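Local coordinates for protein endoglucanase (Thermotoga maritima, PDB 2FVG) that probably acts as an aminopeptidase of the M42 family that uses two divalent metal cations, despite its name, at residues 263-266 with 267-271; 313-316 with 317-320. All coordinates share one frame; numbering follows the deposited sequence.

Contact 1: 263-266 with 267-271; sequences VDTA and KNNDI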
# COMPACT_ATOMS: atom_id res chain seq x y z
N VAL A 263 8.10 12.66 -16.08
CA VAL A 263 7.49 12.54 -17.40
C VAL A 263 8.54 12.33 -18.48
O VAL A 263 8.39 11.45 -19.33
CB VAL A 263 6.65 13.79 -17.74
CG1 VAL A 263 6.36 13.86 -19.25
CG2 VAL A 263 5.40 13.81 -16.93
N ASP A 264 9.60 13.13 -18.45
CA ASP A 264 10.65 13.00 -19.47
C ASP A 264 11.36 11.65 -19.36
O ASP A 264 11.62 11.01 -20.37
CB ASP A 264 11.61 14.18 -19.37
CG ASP A 264 10.95 15.49 -19.80
OD1 ASP A 264 9.75 15.48 -20.13
OD2 ASP A 264 11.64 16.53 -19.82
N THR A 265 11.60 11.19 -18.13
CA THR A 265 12.22 9.88 -17.88
C THR A 265 11.39 8.78 -18.50
O THR A 265 11.91 7.84 -19.11
CB THR A 265 12.36 9.63 -16.36
OG1 THR A 265 13.21 10.62 -15.78
CG2 THR A 265 12.94 8.25 -16.08
N ALA A 266 10.08 8.88 -18.32
CA ALA A 266 9.14 7.93 -18.90
C ALA A 266 9.22 7.95 -20.43
O ALA A 266 9.41 6.90 -21.06
CB ALA A 266 7.74 8.26 -18.46
N LYS A 267 9.08 9.14 -21.02
CA LYS A 267 9.10 9.31 -22.47
C LYS A 267 10.40 8.85 -23.10
O LYS A 267 10.38 8.24 -24.16
CB LYS A 267 8.81 10.76 -22.87
CG LYS A 267 7.36 11.19 -22.63
CD LYS A 267 7.13 12.71 -22.59
CE LYS A 267 7.54 13.45 -23.86
NZ LYS A 267 7.26 14.91 -23.72
N ASN A 268 11.52 9.14 -22.46
CA ASN A 268 12.83 8.79 -23.01
C ASN A 268 13.18 7.32 -22.80
O ASN A 268 14.11 6.81 -23.42
CB ASN A 268 13.94 9.69 -22.44
CG ASN A 268 13.76 11.16 -22.82
OD1 ASN A 268 12.98 11.51 -23.72
ND2 ASN A 268 14.50 12.02 -22.14
N ASN A 269 12.42 6.64 -21.94
CA ASN A 269 12.65 5.21 -21.74
C ASN A 269 11.55 4.34 -22.34
O ASN A 269 11.54 3.12 -22.12
CB ASN A 269 12.89 4.87 -20.27
CG ASN A 269 14.21 5.39 -19.76
OD1 ASN A 269 15.19 4.65 -19.72
ND2 ASN A 269 14.26 6.67 -19.43
N ASP A 270 10.66 4.96 -23.10
CA ASP A 270 9.54 4.28 -23.77
C ASP A 270 8.63 3.56 -22.76
O ASP A 270 8.17 2.43 -23.00
CB ASP A 270 10.05 3.34 -24.86
CG ASP A 270 10.90 4.05 -25.90
OD1 ASP A 270 10.59 5.21 -26.23
OD2 ASP A 270 11.88 3.44 -26.39
N ILE A 271 8.38 4.23 -21.64
CA ILE A 271 7.53 3.69 -20.59
C ILE A 271 6.19 4.40 -20.69
O ILE A 271 6.16 5.63 -20.63
CB ILE A 271 8.13 3.92 -19.18
CG1 ILE A 271 9.46 3.19 -19.03
CG2 ILE A 271 7.17 3.43 -18.12
CD1 ILE A 271 10.16 3.49 -17.70
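The side-chain amide of Asn-269 points its ND2 at the backbone carbonyl of Thr-265: ND2 lies 2.6 Å from Thr-265 O, and the oxygen sits in the amide plane, only 13° out of it. The donor in turn lies in the carbonyl plane, on a lone pair. Placing CG beside the backbone N (chi1 -70°) brings the amide alongside Thr-265, where ND2 also comes 3.9 Å from Thr-265 CG2. The next carbonyl, that of Ala-266, is gripped on both faces of its plane. Asn-269 N approaches one at 3.1 Å from Ala-266 O, well above the plane; Ile-271 N reaches Ala-266 O from the other at 2.9 Å. This six-to-one bond, the weak bond from Asp-270 N to Lys-267 O and the left-handed backbone of Asp-270 (phi 58°) define a Schellman motif. Its apolar closure is Ala-266 CB against Ile-271 CB at 4.4 Å. One turn back, Lys-267 runs beside Val-263, its CD 3.6 Å from Val-263 CG1, while Asp-264 OD1 is hydrogen-bonded to Gln-260 NE2. The motif ends helix 256-268 of the beta-alpha-beta unit formed with strands 244-245 and 274-275. Val-263, Ala-266 and Lys-267 touch Phe-273 just before the second strand, whereas Thr-265 and Asn-269 pack on Val-328 and Ile-271 on Asn-321, both of helix 316-332.

Contact 2: 313-316 with 317-320; sequences IIDL and NDYE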
# COMPACT_ATOMS: atom_id res chain seq x y z
N ILE A 313 -8.58 -4.52 -8.95
CA ILE A 313 -7.87 -5.12 -10.06
C ILE A 313 -6.70 -4.27 -10.49
O ILE A 313 -6.84 -3.06 -10.59
CB ILE A 313 -8.83 -5.19 -11.28
CG1 ILE A 313 -10.22 -5.75 -10.87
CG2 ILE A 313 -8.23 -5.99 -12.45
CD1 ILE A 313 -11.32 -5.41 -11.85
N ILE A 314 -5.54 -4.89 -10.72
CA ILE A 314 -4.44 -4.15 -11.32
C ILE A 314 -4.04 -4.83 -12.63
O ILE A 314 -4.29 -6.03 -12.82
CB ILE A 314 -3.20 -4.00 -10.41
CG1 ILE A 314 -2.53 -5.35 -10.15
CG2 ILE A 314 -3.55 -3.27 -9.11
CD1 ILE A 314 -1.10 -5.22 -9.66
N ASP A 315 -3.45 -4.07 -13.53
CA ASP A 315 -2.99 -4.58 -14.79
C ASP A 315 -1.51 -4.82 -14.57
O ASP A 315 -0.81 -3.91 -14.11
CB ASP A 315 -3.26 -3.54 -15.90
CG ASP A 315 -2.87 -4.03 -17.26
OD1 ASP A 315 -1.67 -3.99 -17.58
OD2 ASP A 315 -3.76 -4.45 -18.03
N LEU A 316 -1.04 -6.03 -14.85
CA LEU A 316 0.38 -6.36 -14.65
C LEU A 316 1.35 -5.60 -15.57
O LEU A 316 2.51 -5.41 -15.22
CB LEU A 316 0.61 -7.88 -14.66
CG LEU A 316 -0.10 -8.64 -13.52
CD1 LEU A 316 0.08 -10.13 -13.68
CD2 LEU A 316 0.39 -8.19 -12.15
N ASN A 317 0.90 -5.18 -16.75
CA ASN A 317 1.77 -4.36 -17.59
C ASN A 317 2.00 -3.00 -16.92
O ASN A 317 3.10 -2.46 -16.98
CB ASN A 317 1.20 -4.16 -19.00
CG ASN A 317 1.25 -5.42 -19.83
OD1 ASN A 317 2.25 -6.14 -19.84
ND2 ASN A 317 0.16 -5.69 -20.55
N ASP A 318 0.96 -2.45 -16.30
CA ASP A 318 1.09 -1.17 -15.58
C ASP A 318 2.05 -1.34 -14.41
O ASP A 318 2.90 -0.51 -14.18
CB ASP A 318 -0.25 -0.73 -15.01
CG ASP A 318 -1.20 -0.23 -16.05
OD1 ASP A 318 -0.80 0.16 -17.17
OD2 ASP A 318 -2.39 -0.21 -15.70
N TYR A 319 1.85 -2.41 -13.64
CA TYR A 319 2.74 -2.72 -12.53
C TYR A 319 4.22 -2.76 -12.97
O TYR A 319 5.10 -2.20 -12.29
CB TYR A 319 2.34 -4.07 -11.94
CG TYR A 319 3.28 -4.54 -10.86
CD1 TYR A 319 4.42 -5.30 -11.17
CD2 TYR A 319 3.02 -4.25 -9.53
CE1 TYR A 319 5.28 -5.73 -10.17
CE2 TYR A 319 3.85 -4.67 -8.53
CZ TYR A 319 4.97 -5.40 -8.84
OH TYR A 319 5.77 -5.82 -7.81
N GLU A 320 4.49 -3.43 -14.09
CA GLU A 320 5.84 -3.56 -14.62
C GLU A 320 6.43 -2.24 -15.04
O GLU A 320 7.63 -2.01 -14.90
CB GLU A 320 5.88 -4.53 -15.81
CG GLU A 320 5.83 -5.98 -15.42
CD GLU A 320 7.03 -6.38 -14.55
OE1 GLU A 320 8.18 -6.10 -14.97
OE2 GLU A 320 6.81 -6.97 -13.46
O HOH W 1 -2.77 -1.51 -13.27
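Asp-315 leaves strand 312-315 in an extended conformation, and the backbone turns helical at Leu-316 (phi/psi -66°/-27°). The first turn is fixed by two bonds: Tyr-319 N to Asp-315 O at 3.1 Å and Glu-320 N to Leu-316 O at 3.0 Å. With CG anti to its own N (chi1 -177°), the Asp-315 carboxylate swings over the helix start. There OD1 accepts two weak bonds, from Asn-317 N at 3.0 Å and from Asp-318 N at 3.3 Å, while OD2 makes a salt bridge with Arg-160. The side chain of Asp-318 is linked through a water that accepts from Asp-315 N at 2.7 Å and lies 2.8 Å from Asp-318 OD2, to which it probably donates. The backbone nitrogens of Gly-240 and Gly-242 also hydrogen-bond to the Asp-318 carboxylate, probably easing the proximity of two acidic groups. On the apolar side, Ile-314 CD1 meets Tyr-319 CD2 obliquely at 4.2 Å. Tyr-319 OH is hydrogen-bonded to Ser-173 and Asp-177 of helix 166-180. The arrangement is an aspartate N-cap at a strand-to-helix junction, near the predicted metal site, with the side chain of Ile-314 about 8 Å from that of the predicted ligand Asp-167.

How the contacts relate
Following the chain, contact 1 comes first and closes the tight turn that ends helix 256-268, just ahead of strand 274-275. The chain then passes along strand 297-306, returns antiparallel in strand 312-315, and reaches contact 2, which closes the bend into helix 316-332. The two are in series, neither nested nor crossed, with centres about 18 Å apart and nearest atoms about 6 Å apart. They do not touch; helix 316-332 connects them, beginning in contact 2 and meeting the residues of contact 1 through Asn-321, Val-328 and Leu-329. Together they mark one helix end and one helix start at the mixed sheet that includes strands 244-245, 274-275, 297-306 and 312-315.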